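Local coordinates for 14L protein (Yaba-like disease virus, PDB 4EKX), which probably acts as a viral interleukin-18-binding protein, a secreted immunoglobulin-like decoy that would keep the host cytokine from its receptor, at residues 7-12 with 100-105; 18-23 with 72-77; 34-39 with 92-97. The protein carries 2 engineered substitutions. One frame throughout, in Å; residues are numbered along the deposited sequence.

Contact 1: 7-12 with 100-105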
loop_
_atom_site.group_PDB
_atom_site.type_symbol
_atom_site.label_atom_id
_atom_site.label_comp_id
_atom_site.label_asym_id
_atom_site.label_seq_id
_atom_site.Cartn_x
_atom_site.Cartn_y
_atom_site.Cartn_z
ATOM N N VAL D 7 -3.677 -8.737 -13.789
ATOM C CA VAL D 7 -4.432 -7.778 -13.002
ATOM C C VAL D 7 -4.845 -8.525 -11.739
ATOM O O VAL D 7 -5.165 -9.709 -11.786
ATOM C CB VAL D 7 -5.638 -7.202 -13.792
ATOM C CG1 VAL D 7 -6.607 -8.308 -14.211
ATOM C CG2 VAL D 7 -6.348 -6.116 -12.994
ATOM N N ASN D 8 -4.755 -7.861 -10.601
ATOM C CA ASN D 8 -4.926 -8.562 -9.341
ATOM C C ASN D 8 -5.739 -7.688 -8.396
ATOM O O ASN D 8 -5.529 -6.484 -8.354
ATOM C CB ASN D 8 -3.539 -8.896 -8.740
ATOM C CG ASN D 8 -2.541 -9.453 -9.789
ATOM O OD1 ASN D 8 -2.377 -10.669 -9.921
ATOM N ND2 ASN D 8 -1.867 -8.557 -10.521
ATOM N N ILE D 9 -6.673 -8.289 -7.656
ATOM C CA ILE D 9 -7.479 -7.558 -6.666
ATOM C C ILE D 9 -7.182 -8.032 -5.242
ATOM O O ILE D 9 -7.229 -9.229 -4.947
ATOM C CB ILE D 9 -8.997 -7.756 -6.910
ATOM C CG1 ILE D 9 -9.417 -7.256 -8.289
ATOM C CG2 ILE D 9 -9.835 -7.070 -5.803
ATOM C CD1 ILE D 9 -10.875 -7.579 -8.608
ATOM N N HIS D 10 -6.867 -7.099 -4.350
ATOM C CA HIS D 10 -6.808 -7.432 -2.936
ATOM C C HIS D 10 -8.078 -6.946 -2.263
ATOM O O HIS D 10 -8.512 -5.815 -2.491
ATOM C CB HIS D 10 -5.611 -6.791 -2.258
ATOM C CG HIS D 10 -4.333 -7.539 -2.473
ATOM N ND1 HIS D 10 -3.724 -7.632 -3.710
ATOM C CD2 HIS D 10 -3.567 -8.251 -1.618
ATOM C CE1 HIS D 10 -2.622 -8.354 -3.597
ATOM N NE2 HIS D 10 -2.507 -8.744 -2.338
ATOM N N VAL D 11 -8.675 -7.808 -1.447
ATOM C CA VAL D 11 -9.891 -7.444 -0.725
ATOM C C VAL D 11 -9.697 -7.638 0.774
ATOM O O VAL D 11 -8.878 -8.458 1.202
ATOM C CB VAL D 11 -11.115 -8.283 -1.182
ATOM C CG1 VAL D 11 -11.467 -7.975 -2.635
ATOM C CG2 VAL D 11 -10.844 -9.770 -0.993
ATOM N N PRO D 12 -10.449 -6.880 1.585
ATOM C CA PRO D 12 -10.340 -7.126 3.028
ATOM C C PRO D 12 -11.107 -8.391 3.414
ATOM O O PRO D 12 -12.161 -8.669 2.826
ATOM C CB PRO D 12 -10.990 -5.886 3.644
ATOM C CG PRO D 12 -12.024 -5.464 2.629
ATOM C CD PRO D 12 -11.446 -5.838 1.259
ATOM N N LEU D 100 -7.423 -7.348 -19.804
ATOM C CA LEU D 100 -7.459 -8.413 -18.802
ATOM C C LEU D 100 -8.402 -7.991 -17.691
ATOM O O LEU D 100 -8.448 -6.812 -17.328
ATOM C CB LEU D 100 -6.068 -8.680 -18.213
ATOM C CG LEU D 100 -5.009 -9.295 -19.126
ATOM C CD1 LEU D 100 -3.760 -9.631 -18.311
ATOM C CD2 LEU D 100 -5.555 -10.535 -19.819
ATOM N N LYS D 101 -9.160 -8.949 -17.161
ATOM C CA LYS D 101 -10.133 -8.666 -16.106
ATOM C C LYS D 101 -10.009 -9.631 -14.945
ATOM O O LYS D 101 -9.684 -10.809 -15.118
ATOM C CB LYS D 101 -11.566 -8.761 -16.641
ATOM C CG LYS D 101 -11.933 -7.755 -17.717
ATOM C CD LYS D 101 -13.311 -8.088 -18.287
ATOM C CE LYS D 101 -13.686 -7.193 -19.463
ATOM N NZ LYS D 101 -15.057 -7.522 -19.980
ATOM N N GLU D 102 -10.278 -9.112 -13.754
ATOM C CA GLU D 102 -10.490 -9.931 -12.581
ATOM C C GLU D 102 -11.716 -9.373 -11.876
ATOM O O GLU D 102 -11.996 -8.176 -11.956
ATOM C CB GLU D 102 -9.270 -9.885 -11.653
ATOM C CG GLU D 102 -9.378 -10.819 -10.470
ATOM C CD GLU D 102 -9.438 -12.276 -10.890
ATOM O OE1 GLU D 102 -8.722 -12.657 -11.843
ATOM O OE2 GLU D 102 -10.212 -13.040 -10.274
ATOM N N SER D 103 -12.453 -10.226 -11.179
ATOM C CA SER D 103 -13.670 -9.759 -10.534
ATOM C C SER D 103 -13.831 -10.381 -9.166
ATOM O O SER D 103 -13.157 -11.355 -8.828
ATOM C CB SER D 103 -14.899 -10.042 -11.408
ATOM O OG SER D 103 -15.109 -11.435 -11.563
ATOM N N VAL D 104 -14.721 -9.794 -8.375
ATOM C CA VAL D 104 -15.006 -10.303 -7.044
ATOM C C VAL D 104 -16.433 -9.947 -6.655
ATOM O O VAL D 104 -16.959 -8.905 -7.057
ATOM C CB VAL D 104 -14.008 -9.737 -5.994
ATOM C CG1 VAL D 104 -14.101 -8.218 -5.918
ATOM C CG2 VAL D 104 -14.247 -10.368 -4.620
ATOM N N ILE D 105 -17.060 -10.847 -5.904
ATOM C CA ILE D 105 -18.332 -10.584 -5.260
ATOM C C ILE D 105 -18.062 -10.681 -3.765
ATOM O O ILE D 105 -17.786 -11.760 -3.243
ATOM C CB ILE D 105 -19.405 -11.598 -5.691
ATOM C CG1 ILE D 105 -19.749 -11.392 -7.168
ATOM C CG2 ILE D 105 -20.669 -11.478 -4.813
ATOM C CD1 ILE D 105 -20.701 -12.422 -7.724
#
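Val7 presses its CG1 methyl against the backbone of the opposite strand, 3.7 Å from Lys101 C, with the CB of Glu102 at 4.0 Å from the same methyl. It sits there because chi1 of 60° puts CG1 between the backbone N and the carbonyl carbon. Two residues further along the strand, Ile9 reaches across with its last carbon: Ile9 CD1 stands 3.6 Å from Glu102 O. The same methyl lies 4.0 Å from Glu102 CG and also meets a methyl of Val104. Val11 and Val104 finish the row tip to tip, Val11 CG1 being 4.2 Å from Val104 CG2.

The side chain of Glu102 takes part through its aliphatic portion. Its CG is anti to the backbone N, where it meets the end of Ile9, and a bend at chi2 (63°) directs CD off the line of the chain; beside it packs Lys14 of the second subunit. Further out, Val7 also rests on Cys23 and Cys91, while Val11 and Val104 share Ile109 of helix 106-110.

The strands run nearly parallel, their axes 6.6 Å apart at an angle of 18°, and no hydrogen bond joins them. Each is instead bonded to a neighbour in its own sheet, 7-12 to strand 18-26 and 100-104 to strand 89-94. They are the facing edges of the two sheets of an immunoglobulin-like sandwich, and the edge of residues 10-12 pairs with a strand of the second subunit. Since the contact consists of methyls packed on methylenes and on the peptide backbone, it closes this side of the sandwich by apolar burial.

Contact 2: 18-23 with 72-77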
loop_
_atom_site.group_PDB
_atom_site.type_symbol
_atom_site.label_atom_id
_atom_site.label_comp_id
_atom_site.label_asym_id
_atom_site.label_seq_id
_atom_site.Cartn_x
_atom_site.Cartn_y
_atom_site.Cartn_z
ATOM N N LYS D 18 -15.819 1.448 6.073
ATOM C CA LYS D 18 -15.189 1.896 4.840
ATOM C C LYS D 18 -14.372 0.752 4.266
ATOM O O LYS D 18 -13.362 0.367 4.837
ATOM C CB LYS D 18 -14.287 3.091 5.116
ATOM C CG LYS D 18 -13.488 3.572 3.921
ATOM C CD LYS D 18 -12.873 4.927 4.202
ATOM C CE LYS D 18 -11.825 5.286 3.170
ATOM N NZ LYS D 18 -11.035 6.478 3.581
ATOM N N VAL D 19 -14.823 0.200 3.149
ATOM C CA VAL D 19 -14.169 -0.965 2.541
ATOM C C VAL D 19 -13.354 -0.542 1.326
ATOM O O VAL D 19 -13.856 0.142 0.446
ATOM C CB VAL D 19 -15.213 -2.036 2.117
ATOM C CG1 VAL D 19 -14.633 -3.015 1.109
ATOM C CG2 VAL D 19 -15.751 -2.775 3.358
ATOM N N VAL D 20 -12.090 -0.955 1.279
ATOM C CA VAL D 20 -11.235 -0.601 0.150
ATOM C C VAL D 20 -10.776 -1.852 -0.581
ATOM O O VAL D 20 -10.248 -2.771 0.043
ATOM C CB VAL D 20 -9.975 0.160 0.612
ATOM C CG1 VAL D 20 -9.087 0.496 -0.591
ATOM C CG2 VAL D 20 -10.363 1.421 1.372
ATOM N N LEU D 21 -11.013 -1.885 -1.892
ATOM C CA LEU D 21 -10.486 -2.936 -2.753
ATOM C C LEU D 21 -9.369 -2.323 -3.554
ATOM O O LEU D 21 -9.518 -1.226 -4.093
ATOM C CB LEU D 21 -11.555 -3.464 -3.710
ATOM C CG LEU D 21 -12.951 -3.657 -3.078
ATOM C CD1 LEU D 21 -13.898 -4.281 -4.095
ATOM C CD2 LEU D 21 -12.872 -4.509 -1.813
ATOM N N GLU D 22 -8.254 -3.039 -3.636
ATOM C CA GLU D 22 -7.083 -2.538 -4.338
ATOM C C GLU D 22 -6.883 -3.338 -5.601
ATOM O O GLU D 22 -6.663 -4.551 -5.559
ATOM C CB GLU D 22 -5.839 -2.672 -3.457
ATOM C CG GLU D 22 -6.026 -2.086 -2.057
ATOM C CD GLU D 22 -4.982 -2.602 -1.071
ATOM O OE1 GLU D 22 -4.359 -3.641 -1.359
ATOM O OE2 GLU D 22 -4.815 -1.975 -0.001
ATOM N N CYS D 23 -6.960 -2.653 -6.730
ATOM C CA CYS D 23 -6.652 -3.312 -7.979
ATOM C C CYS D 23 -5.304 -2.848 -8.509
ATOM O O CYS D 23 -5.057 -1.652 -8.645
ATOM C CB CYS D 23 -7.742 -3.069 -9.006
ATOM S SG CYS D 23 -7.286 -3.879 -10.605
ATOM N N ARG D 72 -2.520 1.226 -10.598
ATOM C CA ARG D 72 -3.354 0.884 -9.446
ATOM C C ARG D 72 -4.650 1.694 -9.428
ATOM O O ARG D 72 -4.650 2.886 -9.733
ATOM C CB ARG D 72 -2.586 1.120 -8.141
ATOM C CG ARG D 72 -3.374 0.737 -6.884
ATOM C CD ARG D 72 -2.514 0.846 -5.631
ATOM N NE ARG D 72 -3.323 0.737 -4.416
ATOM C CZ ARG D 72 -2.825 0.707 -3.186
ATOM N NH1 ARG D 72 -1.511 0.754 -2.992
ATOM N NH2 ARG D 72 -3.643 0.621 -2.145
ATOM N N ALA D 73 -5.747 1.036 -9.077
ATOM C CA ALA D 73 -6.992 1.748 -8.816
ATOM C C ALA D 73 -7.634 1.146 -7.588
ATOM O O ALA D 73 -7.861 -0.065 -7.541
ATOM C CB ALA D 73 -7.937 1.666 -10.017
ATOM N N ASP D 74 -7.923 1.981 -6.597
ATOM C CA ASP D 74 -8.668 1.513 -5.428
ATOM C C ASP D 74 -10.155 1.856 -5.580
ATOM O O ASP D 74 -10.523 2.932 -6.084
ATOM C CB ASP D 74 -8.131 2.117 -4.125
ATOM C CG ASP D 74 -6.724 1.631 -3.772
ATOM O OD1 ASP D 74 -6.210 0.691 -4.419
ATOM O OD2 ASP D 74 -6.136 2.195 -2.825
ATOM N N LEU D 75 -10.999 0.934 -5.133
ATOM C CA LEU D 75 -12.437 1.166 -5.111
ATOM C C LEU D 75 -12.869 1.203 -3.646
ATOM O O LEU D 75 -12.569 0.287 -2.872
ATOM C CB LEU D 75 -13.167 0.066 -5.883
ATOM C CG LEU D 75 -14.687 0.225 -6.032
ATOM C CD1 LEU D 75 -15.031 1.407 -6.943
ATOM C CD2 LEU D 75 -15.289 -1.066 -6.577
ATOM N N ILE D 76 -13.534 2.287 -3.264
ATOM C CA ILE D 76 -13.901 2.502 -1.872
ATOM C C ILE D 76 -15.412 2.430 -1.756
ATOM O O ILE D 76 -16.127 3.140 -2.466
ATOM C CB ILE D 76 -13.417 3.876 -1.342
ATOM C CG1 ILE D 76 -11.900 3.998 -1.452
ATOM C CG2 ILE D 76 -13.857 4.088 0.109
ATOM C CD1 ILE D 76 -11.438 4.623 -2.733
ATOM N N LEU D 77 -15.884 1.547 -0.879
ATOM C CA LEU D 77 -17.311 1.356 -0.661
ATOM C C LEU D 77 -17.675 1.896 0.704
ATOM O O LEU D 77 -17.025 1.582 1.708
ATOM C CB LEU D 77 -17.687 -0.128 -0.707
ATOM C CG LEU D 77 -17.755 -0.821 -2.069
ATOM C CD1 LEU D 77 -16.387 -0.844 -2.725
ATOM C CD2 LEU D 77 -18.298 -2.235 -1.908
#
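From Val19 opposite Leu77 to Cys23 opposite Ala73, the two strands form a regular antiparallel ladder of six N-H...O hydrogen bonds, in which three hydrogen-bonded pairs are separated by two non-hydrogen-bonded ones and CA-H...O contacts fill the intervening positions, Ile76 CA lying 3.3 Å from Val19 O.

On one face Val19, Leu21, Cys23, Ala73, Leu75 and Leu77 look into the sandwich. Leu21 CD1 approaches Leu75 CD2 at 4.3 Å, and Cys23 carries the disulfide to Cys91. Leu21, Cys23 and Leu75 all lean on Trp37 of the other sheet.

The other face begins as hydrocarbon: Lys18 runs beside Ile76, its CG and CE each 3.9 Å from Ile76 CG2, and Val20 CG2 is 4.1 Å from Ile76 CG1. It ends in charge. In Arg72, CG is anti to the backbone N (chi1 -178°) and the chain stays extended to NE, which brings the guanidinium to Asp74. Arg72 NE is 2.9 Å from Asp74 OD1, which lies in the guanidinium plane. A weaker bond runs from Arg72 NH2 to Asp74 OD2, which Tyr59 OH also grips. Glu22 OE2 forms a longer salt bridge to Arg72 NH2 at 3.6 Å, its carboxylate plane turned 60° from the guanidinium; its stronger partner is Arg24 of the second subunit.

The positive Arg72, held by Asp74, probably offsets the repulsion between the Glu22 and Asp74 carboxylates. One face therefore supplies the apolar core, whereas the other carries a charge network whose Glu22 reaches the second subunit.

Contact 3: 34-39 with 92-97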
loop_
_atom_site.group_PDB
_atom_site.type_symbol
_atom_site.label_atom_id
_atom_site.label_comp_id
_atom_site.label_asym_id
_atom_site.label_seq_id
_atom_site.Cartn_x
_atom_site.Cartn_y
_atom_site.Cartn_z
ATOM N N TYR D 34 -3.059 0.868 -17.727
ATOM C CA TYR D 34 -3.818 1.431 -16.630
ATOM C C TYR D 34 -4.877 0.448 -16.183
ATOM O O TYR D 34 -5.233 -0.454 -16.930
ATOM C CB TYR D 34 -4.418 2.796 -17.021
ATOM C CG TYR D 34 -5.092 2.897 -18.379
ATOM C CD1 TYR D 34 -4.345 3.046 -19.546
ATOM C CD2 TYR D 34 -6.492 2.920 -18.489
ATOM C CE1 TYR D 34 -4.966 3.170 -20.778
ATOM C CE2 TYR D 34 -7.115 3.046 -19.718
ATOM C CZ TYR D 34 -6.353 3.167 -20.859
ATOM O OH TYR D 34 -6.977 3.296 -22.080
ATOM N N VAL D 35 -5.358 0.617 -14.953
ATOM C CA VAL D 35 -6.455 -0.196 -14.444
ATOM C C VAL D 35 -7.594 0.687 -13.939
ATOM O O VAL D 35 -7.395 1.842 -13.568
ATOM C CB VAL D 35 -6.006 -1.153 -13.316
ATOM C CG1 VAL D 35 -4.999 -2.190 -13.848
ATOM C CG2 VAL D 35 -5.411 -0.367 -12.142
ATOM N N TYR D 36 -8.802 0.141 -13.960
ATOM C CA TYR D 36 -9.952 0.838 -13.374
ATOM C C TYR D 36 -11.075 -0.139 -13.149
ATOM O O TYR D 36 -11.031 -1.283 -13.618
ATOM C CB TYR D 36 -10.447 1.958 -14.283
ATOM C CG TYR D 36 -10.850 1.472 -15.653
ATOM C CD1 TYR D 36 -9.892 1.301 -16.665
ATOM C CD2 TYR D 36 -12.185 1.185 -15.948
ATOM C CE1 TYR D 36 -10.260 0.858 -17.931
ATOM C CE2 TYR D 36 -12.554 0.733 -17.211
ATOM C CZ TYR D 36 -11.585 0.573 -18.200
ATOM O OH TYR D 36 -11.926 0.132 -19.463
ATOM N N TRP D 37 -12.100 0.335 -12.452
ATOM C CA TRP D 37 -13.191 -0.520 -12.039
ATOM C C TRP D 37 -14.439 -0.376 -12.923
ATOM O O TRP D 37 -14.725 0.703 -13.455
ATOM C CB TRP D 37 -13.537 -0.218 -10.572
ATOM C CG TRP D 37 -12.463 -0.702 -9.610
ATOM C CD1 TRP D 37 -11.355 -0.014 -9.186
ATOM C CD2 TRP D 37 -12.402 -1.983 -8.995
ATOM N NE1 TRP D 37 -10.607 -0.800 -8.324
ATOM C CE2 TRP D 37 -11.227 -2.016 -8.196
ATOM C CE3 TRP D 37 -13.223 -3.118 -9.037
ATOM C CZ2 TRP D 37 -10.883 -3.123 -7.423
ATOM C CZ3 TRP D 37 -12.867 -4.225 -8.283
ATOM C CH2 TRP D 37 -11.703 -4.219 -7.487
ATOM N N ILE D 38 -15.149 -1.494 -13.081
ATOM C CA ILE D 38 -16.473 -1.523 -13.698
ATOM C C ILE D 38 -17.408 -2.197 -12.699
ATOM O O ILE D 38 -17.110 -3.283 -12.188
ATOM C CB ILE D 38 -16.473 -2.298 -15.032
ATOM C CG1 ILE D 38 -15.580 -1.579 -16.057
ATOM C CG2 ILE D 38 -17.913 -2.458 -15.558
ATOM C CD1 ILE D 38 -15.492 -2.271 -17.436
ATOM N N ILE D 39 -18.515 -1.522 -12.409
ATOM C CA ILE D 39 -19.492 -1.983 -11.421
ATOM C C ILE D 39 -20.619 -2.668 -12.169
ATOM O O ILE D 39 -21.322 -2.042 -12.970
ATOM C CB ILE D 39 -20.057 -0.807 -10.613
ATOM C CG1 ILE D 39 -18.932 0.092 -10.100
ATOM C CG2 ILE D 39 -20.926 -1.305 -9.451
ATOM C CD1 ILE D 39 -17.857 -0.651 -9.297
ATOM N N VAL D 92 -10.207 -3.920 -14.524
ATOM C CA VAL D 92 -9.781 -4.132 -15.899
ATOM C C VAL D 92 -8.388 -3.564 -16.086
ATOM O O VAL D 92 -8.111 -2.449 -15.658
ATOM C CB VAL D 92 -10.720 -3.428 -16.891
ATOM C CG1 VAL D 92 -10.334 -3.769 -18.352
ATOM C CG2 VAL D 92 -12.173 -3.794 -16.601
ATOM N N LEU D 93 -7.522 -4.339 -16.728
ATOM C CA LEU D 93 -6.241 -3.826 -17.194
ATOM C C LEU D 93 -6.346 -3.479 -18.670
ATOM O O LEU D 93 -6.716 -4.318 -19.488
ATOM C CB LEU D 93 -5.126 -4.860 -16.992
ATOM C CG LEU D 93 -3.828 -4.541 -17.753
ATOM C CD1 LEU D 93 -3.130 -3.329 -17.152
ATOM C CD2 LEU D 93 -2.887 -5.747 -17.774
ATOM N N ILE D 94 -6.029 -2.233 -18.998
ATOM C CA ILE D 94 -5.974 -1.791 -20.388
ATOM C C ILE D 94 -4.535 -1.489 -20.761
ATOM O O ILE D 94 -3.834 -0.818 -20.024
ATOM C CB ILE D 94 -6.832 -0.519 -20.616
ATOM C CG1 ILE D 94 -8.299 -0.804 -20.301
ATOM C CG2 ILE D 94 -6.693 -0.036 -22.061
ATOM C CD1 ILE D 94 -8.913 -1.885 -21.159
ATOM N N ASP D 95 -4.107 -2.012 -21.909
ATOM C CA ASP D 95 -2.807 -1.681 -22.506
ATOM C C ASP D 95 -2.880 -2.059 -23.994
ATOM O O ASP D 95 -3.950 -2.429 -24.465
ATOM C CB ASP D 95 -1.632 -2.361 -21.769
ATOM C CG ASP D 95 -1.647 -3.882 -21.860
ATOM O OD1 ASP D 95 -2.431 -4.445 -22.644
ATOM O OD2 ASP D 95 -0.841 -4.520 -21.138
ATOM N N PRO D 96 -1.778 -1.975 -24.727
ATOM C CA PRO D 96 -1.815 -2.280 -26.161
ATOM C C PRO D 96 -2.236 -3.704 -26.538
ATOM O O PRO D 96 -2.348 -4.016 -27.718
ATOM C CB PRO D 96 -0.384 -1.998 -26.596
ATOM C CG PRO D 96 0.042 -0.905 -25.685
ATOM C CD PRO D 96 -0.629 -1.159 -24.363
ATOM N N LYS D 97 -2.468 -4.558 -25.549
ATOM C CA LYS D 97 -2.960 -5.904 -25.817
ATOM C C LYS D 97 -4.405 -6.069 -25.329
ATOM O O LYS D 97 -4.971 -5.151 -24.759
ATOM C CB LYS D 97 -2.030 -6.958 -25.210
ATOM C CG LYS D 97 -0.643 -6.982 -25.834
ATOM C CD LYS D 97 0.258 -8.037 -25.212
ATOM C CE LYS D 97 1.649 -8.008 -25.819
#
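Tyr34 and Tyr36 turn their rings over Ile94 and Val92 of the neighbouring strand. Above one face of the Tyr34 ring sits Ile94 CB, 3.9 Å from the centroid and 19° off the ring normal, a CH-pi contact displaced toward the rim. The branch methyl continues outward over the phenol end, Ile94 CG2 being 3.4 Å from Tyr34 CZ. The Tyr36 ring has Val92 CB over one face and Ile94 CG1 at its edge, the latter 3.5 Å from Tyr36 CE1. Ile94 therefore serves both tyrosines, one from above and the other from the rim.

In both, chi1 (46° in Tyr34 and 58° in Tyr36) sets CG between the backbone N and the carbonyl carbon, and the ring then lies toward strand 92-94. Ile38 extends the row, its CD1 3.7 Å from Val92 CG2. On the reverse face Val35 CG1 meets Leu93 CD1 at 4.0 Å, and Val35 also packs on Cys23 and Cys91 in the interior.

Beneath the side chains the backbones pair antiparallel, through two bonds each between Tyr34 and Ile94 and between Tyr36 and Val92. The Tyr36 N to Val92 O bond is the longest, at 3.2 Å. Past Ile94 the strand gives way to an Asx turn, Asp95 OD1 accepting from Lys97 N at 2.9 Å, while Arg5 and Ser27 hold Asp95 OD2.

Both phenol oxygens bond to backbone of the partner protein in the assembly, which also meets Ile38 and the backbone of Pro96. The rings thus rest on aliphatic carbons while their hydroxyls engage the partner, a mixed apolar and polar surface consistent with the cytokine-recognition face of this family.

How the contacts relate
A two-sheet sandwich can be read through these three contacts. Contacts 2 and 3 are ladders within opposite sheets; contact 1 joins the edges of those sheets without a hydrogen bond, by side chains packed on side chains and backbone. All contribute to one core: Val7 meets Leu93, Ile9 reaches Trp37, and the Trp37 indole N-H bonds to Ala73 O, tying segment 34-39 to segment 72-77. Their outward chemistry differs. Contact 2 presents a salt-bridge network and contact 1 a strand edge, both at the interface with the second subunit, whereas contact 3 offers tyrosines to the partner protein. Contact 1 is only partly buried; contacts 2 and 3 are buried in the assembly.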